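Local coordinates for protein Ent-copalyl diphosphate synthase (PDB 5BP8) that belongs to the largely helical terpene cyclase class of enzymes and carries a domain related to squalene-hopene cyclases, at residues Gly52-Glu57 / Leu76-Ala81; Ala41-Gly46 / Ala240-Val245; Glu451-Val456 / Leu512-Leu517; Gly25-Ser30 / Thr257-Phe262. All blocks are in the same frame, centred on the assembly; numbering follows the deposited sequence. Where two conformers were deposited one is given.

Interaction 1: residues Gly52-Glu57 / Leu76-Ala81; sequences GYLAKE and LSAVEA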
# COMPACT_ATOMS: atom_id res chain seq x y z
N GLY A 52 -4.34 9.58 21.10
CA GLY A 52 -5.59 8.89 21.33
C GLY A 52 -5.76 7.72 20.39
O GLY A 52 -6.18 6.63 20.81
N TYR A 53 -5.41 7.92 19.13
CA TYR A 53 -5.51 6.87 18.12
C TYR A 53 -4.63 5.71 18.46
O TYR A 53 -5.05 4.52 18.29
CB TYR A 53 -5.18 7.48 16.76
CG TYR A 53 -5.16 6.52 15.60
CD1 TYR A 53 -6.31 6.27 14.85
CD2 TYR A 53 -4.00 5.91 15.23
CE1 TYR A 53 -6.29 5.40 13.75
CE2 TYR A 53 -3.97 5.06 14.11
CZ TYR A 53 -5.13 4.82 13.40
OH TYR A 53 -5.10 3.95 12.32
N LEU A 54 -3.39 6.00 18.87
CA LEU A 54 -2.48 4.94 19.29
C LEU A 54 -3.07 4.15 20.46
O LEU A 54 -3.05 2.94 20.44
CB LEU A 54 -1.11 5.49 19.66
CG LEU A 54 -0.32 6.14 18.51
CD1 LEU A 54 1.03 6.64 19.01
CD2 LEU A 54 -0.13 5.18 17.33
N ALA A 55 -3.59 4.84 21.47
CA ALA A 55 -4.21 4.14 22.60
C ALA A 55 -5.40 3.27 22.17
O ALA A 55 -5.55 2.12 22.64
CB ALA A 55 -4.66 5.15 23.65
N LYS A 56 -6.28 3.81 21.33
CA LYS A 56 -7.47 3.09 20.83
C LYS A 56 -7.09 1.88 19.99
O LYS A 56 -7.73 0.84 20.08
CB LYS A 56 -8.37 4.01 19.98
CG LYS A 56 -9.52 3.30 19.27
CD LYS A 56 -10.32 4.25 18.38
CE LYS A 56 -11.38 3.48 17.61
NZ LYS A 56 -11.96 4.24 16.46
N GLU A 57 -6.07 2.02 19.17
CA GLU A 57 -5.78 0.97 18.15
C GLU A 57 -4.96 -0.20 18.67
O GLU A 57 -4.83 -1.23 17.97
CB GLU A 57 -5.12 1.60 16.93
CG GLU A 57 -6.05 2.54 16.20
CD GLU A 57 -7.13 1.83 15.42
OE1 GLU A 57 -6.87 0.72 14.92
OE2 GLU A 57 -8.22 2.41 15.29
N LEU A 76 6.77 -1.38 16.85
CA LEU A 76 8.02 -0.59 16.99
C LEU A 76 7.76 0.91 16.91
O LEU A 76 8.25 1.67 17.76
CB LEU A 76 9.07 -1.01 15.96
CG LEU A 76 9.74 -2.38 16.20
CD1 LEU A 76 10.52 -2.72 14.93
CD2 LEU A 76 10.62 -2.36 17.44
N SER A 77 6.99 1.35 15.89
CA SER A 77 6.72 2.76 15.72
C SER A 77 5.95 3.35 16.90
O SER A 77 6.29 4.41 17.41
CB SER A 77 5.95 3.01 14.43
OG SER A 77 5.91 4.39 14.13
N ALA A 78 4.91 2.64 17.34
CA ALA A 78 4.08 3.10 18.46
C ALA A 78 4.85 3.16 19.77
O ALA A 78 4.79 4.19 20.52
CB ALA A 78 2.86 2.20 18.61
N VAL A 79 5.60 2.10 20.07
CA VAL A 79 6.39 2.06 21.29
C VAL A 79 7.44 3.18 21.32
O VAL A 79 7.58 3.92 22.34
CB VAL A 79 7.01 0.67 21.51
CG1 VAL A 79 8.07 0.69 22.61
CG2 VAL A 79 5.92 -0.35 21.80
N GLU A 80 8.15 3.35 20.20
CA GLU A 80 9.14 4.42 20.14
C GLU A 80 8.48 5.79 20.36
O GLU A 80 9.02 6.63 21.13
CB GLU A 80 9.91 4.39 18.82
CG GLU A 80 11.20 5.21 18.84
CD GLU A 80 10.99 6.70 18.67
OE1 GLU A 80 9.98 7.12 18.03
OE2 GLU A 80 11.84 7.47 19.20
N ALA A 81 7.32 6.02 19.72
CA ALA A 81 6.61 7.29 19.85
C ALA A 81 6.18 7.52 21.29
O ALA A 81 6.32 8.65 21.83
CB ALA A 81 5.43 7.34 18.93
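Leu54 reaches from helix 47-57 to Ala78 and Ala81 on helix 72-86. The first turn of 52-57 starts at Gly52, whose O accepts the N-H of Lys56. Tyr53 follows, with its side chain turned to another side of the helix. CG of Glu57, one turn on, lies 3.6 Å above the Tyr53 ring plane, over its centre. The Tyr53 ring also packs on Thr34 of helix 31-40. Leu54 carries the contact. Its CG stands beside the backbone N, anti to the carbonyl carbon (chi1 -64°). CD1 then continues the extended line of the chain (chi2 180°) and comes 4.5 Å from Ala81 CB. The other branch, CD2, lies 4.4 Å from Ala78 CB. The two methyls of one leucine thus meet two alanines three residues apart, on the same side of the opposite helix. The packing is consistent with the all-helical alpha-barrel domains of terpene cyclases. Alanine side chains are small, and CA of Leu54 lies 6.9 Å from CA of Ala78. The touch is light and wholly apolar, but all three residues are buried. Ala81 also packs on Ala35 and Val38 of helix 31-40. Leu54 O accepts a hydrogen bond from Trp64 NE1, and the Trp64 side chain touches both Ala78 and Glu57.

Interaction 2: residues Ala41-Gly46 / Ala240-Val245; sequences APWLDG and AYLRDV. With SO4 (sulfate ion), chain E.
Leu44 and Leu242 form the packed part of this contact, between the loop 41-46 and helix 237-249. The loop leaves helix 31-40 through a type I beta turn, Ala41 to Leu44, closed by the bond from Leu44 N to Ala41 O. Leu44 CG is anti to the backbone N (chi1 -179°), which sends the isobutyl group out to the helix. Its CD1 lies 3.9 Å from Leu242 CB, and CD2 is 4.0 Å from the same carbon, so the fork straddles it. CD1 also lies 3.8 Å from Arg243 CG. Trp43 adds the far end of its indole. CZ2 lies 3.9 Å from Leu242 CD1, which approaches the ring obliquely. The chi1 of 58° places Trp43 CG between the backbone N and the carbonyl carbon, and CB of Leu44 sits against one face of the ring.

The other side is looser and wetter. Asp45 and Arg243 are exposed, and a water accepts from Asp45 N at 3.2 Å and from Arg243 NE at 3.1 Å. Asp45 and Arg243 each have two conformers, so this bridge is doubtful. Past it, Gly46 at the N-cap gives its N-H to O1 of a sulfate, N to O1 2.8 Å. The ion probably comes from the crystallisation liquor. The N-H groups of His47 and Arg48 also bind it, at the start of helix 47-57. On the buried side, Pro221 and Leu228 of helix 221-228 close over Leu242, and Val239 of helix 237-249 touches Trp43.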
# COMPACT_ATOMS: atom_id res chain seq x y z
N ALA A 41 7.00 15.10 15.21
CA ALA A 41 6.32 16.37 14.94
C ALA A 41 5.27 16.72 16.00
O ALA A 41 4.10 16.87 15.71
CB ALA A 41 5.72 16.36 13.54
N PRO A 42 5.70 16.83 17.27
CA PRO A 42 4.76 17.16 18.34
C PRO A 42 4.20 18.59 18.18
O PRO A 42 3.16 18.89 18.76
CB PRO A 42 5.62 17.04 19.61
CG PRO A 42 7.01 17.25 19.14
CD PRO A 42 7.07 16.69 17.76
N TRP A 43 4.86 19.41 17.37
CA TRP A 43 4.39 20.80 17.04
C TRP A 43 3.11 20.82 16.20
O TRP A 43 2.37 21.80 16.17
CB TRP A 43 5.52 21.58 16.31
CG TRP A 43 5.97 20.91 15.04
CD1 TRP A 43 7.04 20.10 14.91
CD2 TRP A 43 5.35 20.97 13.75
NE1 TRP A 43 7.13 19.64 13.63
CE2 TRP A 43 6.08 20.13 12.90
CE3 TRP A 43 4.22 21.62 13.24
CZ2 TRP A 43 5.77 19.97 11.55
CZ3 TRP A 43 3.89 21.43 11.90
CH2 TRP A 43 4.66 20.61 11.08
N LEU A 44 2.84 19.72 15.50
CA LEU A 44 1.77 19.66 14.55
C LEU A 44 0.40 19.49 15.18
O LEU A 44 0.25 18.69 16.10
CB LEU A 44 2.02 18.46 13.59
CG LEU A 44 1.02 18.21 12.48
CD1 LEU A 44 0.99 19.32 11.47
CD2 LEU A 44 1.38 16.89 11.79
N ASP A 45 -0.58 20.22 14.65
CA ASP A 45 -1.97 20.13 15.08
C ASP A 45 -2.43 18.66 15.07
O ASP A 45 -2.03 17.89 14.19
CB ASP A 45 -2.87 20.95 14.15
CG ASP A 45 -2.84 22.47 14.44
OD1 ASP A 45 -2.32 22.89 15.49
OD2 ASP A 45 -3.36 23.24 13.60
N GLY A 46 -3.27 18.29 16.03
CA GLY A 46 -3.83 16.93 16.08
C GLY A 46 -2.95 15.96 16.85
O GLY A 46 -3.18 14.75 16.82
N ALA A 240 2.43 22.78 5.43
CA ALA A 240 1.08 22.81 4.92
C ALA A 240 0.62 21.40 4.53
O ALA A 240 -0.54 21.02 4.75
CB ALA A 240 0.97 23.73 3.72
N TYR A 241 1.52 20.63 3.92
CA TYR A 241 1.18 19.23 3.60
C TYR A 241 0.81 18.45 4.86
O TYR A 241 -0.26 17.83 4.91
CB TYR A 241 2.35 18.60 2.88
CG TYR A 241 2.33 17.10 2.75
CD1 TYR A 241 1.56 16.46 1.80
CD2 TYR A 241 3.17 16.32 3.56
CE1 TYR A 241 1.58 15.05 1.67
CE2 TYR A 241 3.21 14.95 3.43
CZ TYR A 241 2.43 14.32 2.50
OH TYR A 241 2.54 12.95 2.39
N LEU A 242 1.66 18.50 5.89
CA LEU A 242 1.38 17.79 7.15
C LEU A 242 0.07 18.26 7.77
O LEU A 242 -0.75 17.44 8.22
CB LEU A 242 2.54 17.93 8.14
CG LEU A 242 3.78 17.15 7.74
CD1 LEU A 242 4.90 17.36 8.75
CD2 LEU A 242 3.46 15.67 7.60
N ARG A 243 -0.15 19.59 7.79
CA ARG A 243 -1.41 20.12 8.31
C ARG A 243 -2.61 19.60 7.54
O ARG A 243 -3.60 19.18 8.14
CB ARG A 243 -1.39 21.66 8.33
CG ARG A 243 -0.40 22.20 9.37
CD ARG A 243 -0.16 23.70 9.22
NE ARG A 243 0.54 24.26 10.38
CZ ARG A 243 0.99 25.52 10.48
NH1 ARG A 243 0.84 26.39 9.49
NH2 ARG A 243 1.61 25.90 11.58
N ASP A 244 -2.53 19.64 6.22
CA ASP A 244 -3.65 19.18 5.38
C ASP A 244 -3.95 17.71 5.60
O ASP A 244 -5.11 17.30 5.71
CB ASP A 244 -3.37 19.41 3.91
CG ASP A 244 -3.48 20.88 3.49
OD1 ASP A 244 -4.11 21.68 4.22
OD2 ASP A 244 -2.92 21.21 2.42
N VAL A 245 -2.90 16.90 5.65
CA VAL A 245 -3.09 15.46 5.75
C VAL A 245 -3.75 15.10 7.09
O VAL A 245 -4.75 14.37 7.12
CB VAL A 245 -1.76 14.72 5.56
CG1 VAL A 245 -1.91 13.24 5.88
CG2 VAL A 245 -1.25 14.91 4.14
S SO4 E . -2.96 19.34 19.47
O1 SO4 E . -4.15 19.16 18.57
O2 SO4 E . -1.75 19.45 18.63
O3 SO4 E . -3.16 20.58 20.24
O4 SO4 E . -2.95 18.19 20.41
O HOH W 1 0.24 22.85 13.11

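Interaction 3: residues Glu451-Val456 / Leu512-Leu517; sequences ETAYMV and LAALAL
Val456 and Ala453 close on a single methyl, that of Ala514, where helix 449-461 meets helix 504-518. The backbones come very near here: CA of Ala453 is 5.2 Å from CA of Ala514. Val456 can be followed outward. Its CB lies 3.9 Å from Ala514 CB. CG1, anti to the backbone N (chi1 166°), is pointed at the opposite helix. It sits 3.7 Å from Ala514 CB and closer still, 3.5 Å, to Ala514 O. The second branch, CG2, stands beside the backbone N and makes no close contact with 512-517. The Val456 side chain also packs on Cys479 of helix 469-484.

Ala453 supplies the other side of the seat. Its CB is 4.0 Å from Ala514 CB, and its carbonyl O comes to 3.6 Å from the same methyl. Ala514 CB therefore rests against both backbone and side chain, on Ala453 and Val456, one turn apart on helix 449-461. Leu482 of helix 469-484 touches Ala514 too, so three helices meet at this point. Such tight alpha-helical packing suits the barrel architecture of the squalene-hopene cyclase family, whose C-terminal domain includes 451-456. The polar residues of the helix turn elsewhere. The buried Glu451 carboxylate is bonded by Ser401 OG and Arg444 N, and Thr452 OG1 by Trp442 N. What joins the two segments is methyl against methyl and methyl against carbonyl oxygen, so the fit rests on shape and small size, not on charge or directed bonds.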
# COMPACT_ATOMS: atom_id res chain seq x y z
N GLU A 451 -11.07 -8.45 -0.77
CA GLU A 451 -10.66 -9.77 -1.23
C GLU A 451 -11.83 -10.55 -1.84
O GLU A 451 -11.65 -11.29 -2.82
CB GLU A 451 -9.96 -10.55 -0.12
CG GLU A 451 -8.71 -9.85 0.41
CD GLU A 451 -8.21 -10.40 1.73
OE1 GLU A 451 -8.80 -10.07 2.77
OE2 GLU A 451 -7.21 -11.15 1.73
N THR A 452 -13.01 -10.37 -1.27
CA THR A 452 -14.21 -10.96 -1.82
C THR A 452 -14.44 -10.41 -3.25
O THR A 452 -14.72 -11.19 -4.20
CB THR A 452 -15.44 -10.67 -0.93
OG1 THR A 452 -15.21 -11.20 0.39
CG2 THR A 452 -16.69 -11.31 -1.54
N ALA A 453 -14.33 -9.10 -3.39
CA ALA A 453 -14.50 -8.44 -4.70
C ALA A 453 -13.57 -9.01 -5.74
O ALA A 453 -14.01 -9.30 -6.88
CB ALA A 453 -14.30 -6.93 -4.60
N TYR A 454 -12.30 -9.23 -5.37
CA TYR A 454 -11.34 -9.81 -6.32
C TYR A 454 -11.77 -11.20 -6.81
O TYR A 454 -11.63 -11.52 -8.00
CB TYR A 454 -9.92 -9.88 -5.76
CG TYR A 454 -9.33 -8.51 -5.40
CD1 TYR A 454 -9.72 -7.35 -6.06
CD2 TYR A 454 -8.34 -8.41 -4.44
CE1 TYR A 454 -9.18 -6.11 -5.74
CE2 TYR A 454 -7.78 -7.19 -4.10
CZ TYR A 454 -8.20 -6.04 -4.76
OH TYR A 454 -7.71 -4.80 -4.45
N MSE A 455 -12.24 -12.04 -5.90
CA MSE A 455 -12.66 -13.40 -6.26
C MSE A 455 -13.93 -13.41 -7.07
O MSE A 455 -14.06 -14.22 -8.01
CB MSE A 455 -12.77 -14.28 -5.02
CG MSE A 455 -11.38 -14.53 -4.44
SE MSE A 455 -10.13 -15.46 -5.62
CE MSE A 455 -9.15 -13.96 -6.38
N VAL A 456 -14.88 -12.55 -6.75
CA VAL A 456 -16.10 -12.47 -7.56
C VAL A 456 -15.75 -12.08 -9.01
O VAL A 456 -16.23 -12.72 -9.98
CB VAL A 456 -17.14 -11.51 -6.95
CG1 VAL A 456 -18.24 -11.17 -7.94
CG2 VAL A 456 -17.72 -12.12 -5.68
N LEU A 512 -17.60 -2.37 -6.67
CA LEU A 512 -18.59 -2.00 -7.70
C LEU A 512 -18.49 -2.92 -8.92
O LEU A 512 -19.51 -3.45 -9.39
CB LEU A 512 -18.44 -0.54 -8.08
CG LEU A 512 -19.35 -0.03 -9.22
CD1 LEU A 512 -20.81 -0.25 -8.89
CD2 LEU A 512 -19.10 1.43 -9.51
N ALA A 513 -17.26 -3.14 -9.40
CA ALA A 513 -17.01 -4.07 -10.50
C ALA A 513 -17.54 -5.48 -10.24
O ALA A 513 -18.21 -6.07 -11.09
CB ALA A 513 -15.53 -4.11 -10.83
N ALA A 514 -17.23 -6.02 -9.06
CA ALA A 514 -17.72 -7.32 -8.64
C ALA A 514 -19.25 -7.41 -8.67
O ALA A 514 -19.80 -8.35 -9.23
CB ALA A 514 -17.22 -7.66 -7.24
N LEU A 515 -19.92 -6.43 -8.08
CA LEU A 515 -21.36 -6.44 -7.99
C LEU A 515 -22.01 -6.28 -9.37
O LEU A 515 -23.04 -6.89 -9.63
CB LEU A 515 -21.87 -5.37 -7.02
CG LEU A 515 -21.64 -5.63 -5.52
CD1 LEU A 515 -22.17 -4.46 -4.72
CD2 LEU A 515 -22.32 -6.89 -5.05
N ALA A 516 -21.38 -5.51 -10.25
CA ALA A 516 -21.88 -5.35 -11.62
C ALA A 516 -21.74 -6.65 -12.40
O ALA A 516 -22.67 -7.06 -13.11
CB ALA A 516 -21.14 -4.23 -12.33
N LEU A 517 -20.58 -7.28 -12.29
CA LEU A 517 -20.31 -8.55 -12.97
C LEU A 517 -21.15 -9.69 -12.42
O LEU A 517 -21.59 -10.56 -13.18
CB LEU A 517 -18.82 -8.89 -12.91
CG LEU A 517 -17.91 -7.94 -13.69
CD1 LEU A 517 -16.47 -8.03 -13.23
CD2 LEU A 517 -18.00 -8.21 -15.19

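Interaction 4: residues Gly25-Ser30 / Thr257-Phe262; sequences GLVAPS and TPIVYF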
# COMPACT_ATOMS: atom_id res chain seq x y z
N GLY A 25 -6.34 11.29 -3.69
CA GLY A 25 -6.65 9.88 -3.53
C GLY A 25 -6.89 9.62 -2.05
O GLY A 25 -6.48 10.42 -1.20
N LEU A 26 -7.57 8.52 -1.75
CA LEU A 26 -7.93 8.22 -0.36
C LEU A 26 -7.20 6.98 0.16
O LEU A 26 -7.38 5.85 -0.35
CB LEU A 26 -9.45 8.05 -0.19
CG LEU A 26 -9.96 7.66 1.19
CD1 LEU A 26 -9.53 8.65 2.26
CD2 LEU A 26 -11.50 7.53 1.16
N VAL A 27 -6.35 7.22 1.15
CA VAL A 27 -5.68 6.16 1.91
C VAL A 27 -6.04 6.36 3.36
O VAL A 27 -5.83 7.47 3.89
CB VAL A 27 -4.13 6.16 1.72
CG1 VAL A 27 -3.50 5.07 2.60
CG2 VAL A 27 -3.75 5.92 0.26
N ALA A 28 -6.57 5.32 4.00
CA ALA A 28 -6.98 5.43 5.41
C ALA A 28 -5.76 5.58 6.30
O ALA A 28 -4.68 5.09 5.96
CB ALA A 28 -7.77 4.20 5.83
N PRO A 29 -5.92 6.24 7.45
CA PRO A 29 -4.78 6.27 8.38
C PRO A 29 -4.37 4.89 8.84
O PRO A 29 -5.16 3.94 8.80
CB PRO A 29 -5.29 7.08 9.58
CG PRO A 29 -6.51 7.81 9.10
CD PRO A 29 -7.03 7.10 7.88
N SER A 30 -3.11 4.78 9.23
CA SER A 30 -2.66 3.61 9.95
C SER A 30 -1.73 4.01 11.07
O SER A 30 -1.39 5.19 11.26
CB SER A 30 -2.00 2.57 9.02
OG SER A 30 -0.83 3.08 8.44
N THR A 257 0.59 9.37 0.88
CA THR A 257 -0.40 10.31 0.36
C THR A 257 0.33 11.47 -0.30
O THR A 257 1.32 11.94 0.22
CB THR A 257 -1.38 10.81 1.44
OG1 THR A 257 -2.42 11.59 0.83
CG2 THR A 257 -0.66 11.61 2.53
N PRO A 258 -0.11 11.88 -1.50
CA PRO A 258 -1.18 11.34 -2.33
C PRO A 258 -0.81 10.02 -3.00
O PRO A 258 0.37 9.61 -3.01
CB PRO A 258 -1.36 12.41 -3.45
CG PRO A 258 -0.30 13.41 -3.26
CD PRO A 258 0.59 13.02 -2.13
N ILE A 259 -1.83 9.39 -3.56
CA ILE A 259 -1.71 8.21 -4.42
C ILE A 259 -2.48 8.42 -5.74
O ILE A 259 -2.96 7.47 -6.36
CB ILE A 259 -2.23 6.94 -3.72
CG1 ILE A 259 -3.70 7.07 -3.29
CG2 ILE A 259 -1.34 6.56 -2.56
CD1 ILE A 259 -4.35 5.73 -3.10
N VAL A 260 -2.62 9.68 -6.14
CA VAL A 260 -3.55 10.07 -7.22
C VAL A 260 -3.48 9.21 -8.50
O VAL A 260 -4.50 8.75 -8.99
CB VAL A 260 -3.41 11.58 -7.51
CG1 VAL A 260 -2.01 11.99 -7.94
CG2 VAL A 260 -4.44 12.05 -8.52
N TYR A 261 -2.30 8.99 -9.06
CA TYR A 261 -2.22 8.22 -10.32
C TYR A 261 -2.57 6.75 -10.16
O TYR A 261 -3.31 6.17 -10.98
CB TYR A 261 -0.85 8.36 -10.93
CG TYR A 261 -0.41 9.79 -11.26
CD1 TYR A 261 -1.32 10.74 -11.77
CD2 TYR A 261 0.92 10.18 -11.16
CE1 TYR A 261 -0.91 12.01 -12.11
CE2 TYR A 261 1.33 11.45 -11.49
CZ TYR A 261 0.42 12.36 -12.00
OH TYR A 261 0.83 13.64 -12.34
N PHE A 262 -2.05 6.12 -9.10
CA PHE A 262 -2.47 4.77 -8.73
C PHE A 262 -4.01 4.69 -8.61
O PHE A 262 -4.65 3.83 -9.22
CB PHE A 262 -1.74 4.40 -7.41
CG PHE A 262 -2.33 3.24 -6.65
CD1 PHE A 262 -2.65 2.04 -7.26
CD2 PHE A 262 -2.48 3.31 -5.30
CE1 PHE A 262 -3.16 0.96 -6.53
CE2 PHE A 262 -2.99 2.24 -4.56
CZ PHE A 262 -3.33 1.06 -5.19
O HOH W 2 -3.82 9.66 -0.37
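Gly25 and Ile259 bring two largely non-helical segments together, the loop before helix 31-40 and the turn leading into helix 260-274. The place is consistent with the junction between two alpha-barrel domains in a bacterial terpene cyclase. Gly25 has a positive phi (79°) and an extended psi, and its CA lies 4.8 Å from CA of Val260. Residues 26 and 27 run on in extended form. In the other segment a cis peptide precedes Pro258, and Ile259 takes the N-cap position before helix 260-274. With no side chain on Gly25, the Ile259 stem can settle close by, its CG1 4.1 Å from Gly25 CA.

Ile259 carries its CG1 between the backbone N and the carbonyl carbon (chi1 58°), and this carries CG1 and CD1 toward Val27 in the loop 25-30. Its tip, CD1, presses on Val27 CG2 at 3.4 Å, tighter than usual for two carbons. The same Val27 methyl also meets Ile259 CG2 at 3.8 Å, so one valine branch sits against both arms of the isoleucine. CD1 also reaches the carbonyl O of Leu26, at 4.1 Å. The bond from CA to CB of Leu26 points away from 257-262, and its side chain packs on Phe249 and Val504. Arg248 NH1 binds the carbonyl O of Gly25. That oxygen also takes a hydrogen bond from a water, at 2.9 Å, and the same water lies 2.7 Å from Thr257 OG1.

Overall arrangement
Interaction 4 lies nearest the middle of the chain, about 9 Å from its centre, and the other three lie at 20 to 22 Å. It touches two of them. Tyr53 OH of interaction 1 packs 3.4 Å from Ser30 CA, and Tyr241 OH of interaction 2 probably bonds Thr257 O at 2.7 Å. Interactions 1 and 2 have centres about 17 Å apart without touching, and in sequence both fall between 25-30 and 257-262. Interaction 3 belongs to the other end of the molecule, its centre about 34 and 37 Å from those of interactions 1 and 2. The sulfate belongs to interaction 2.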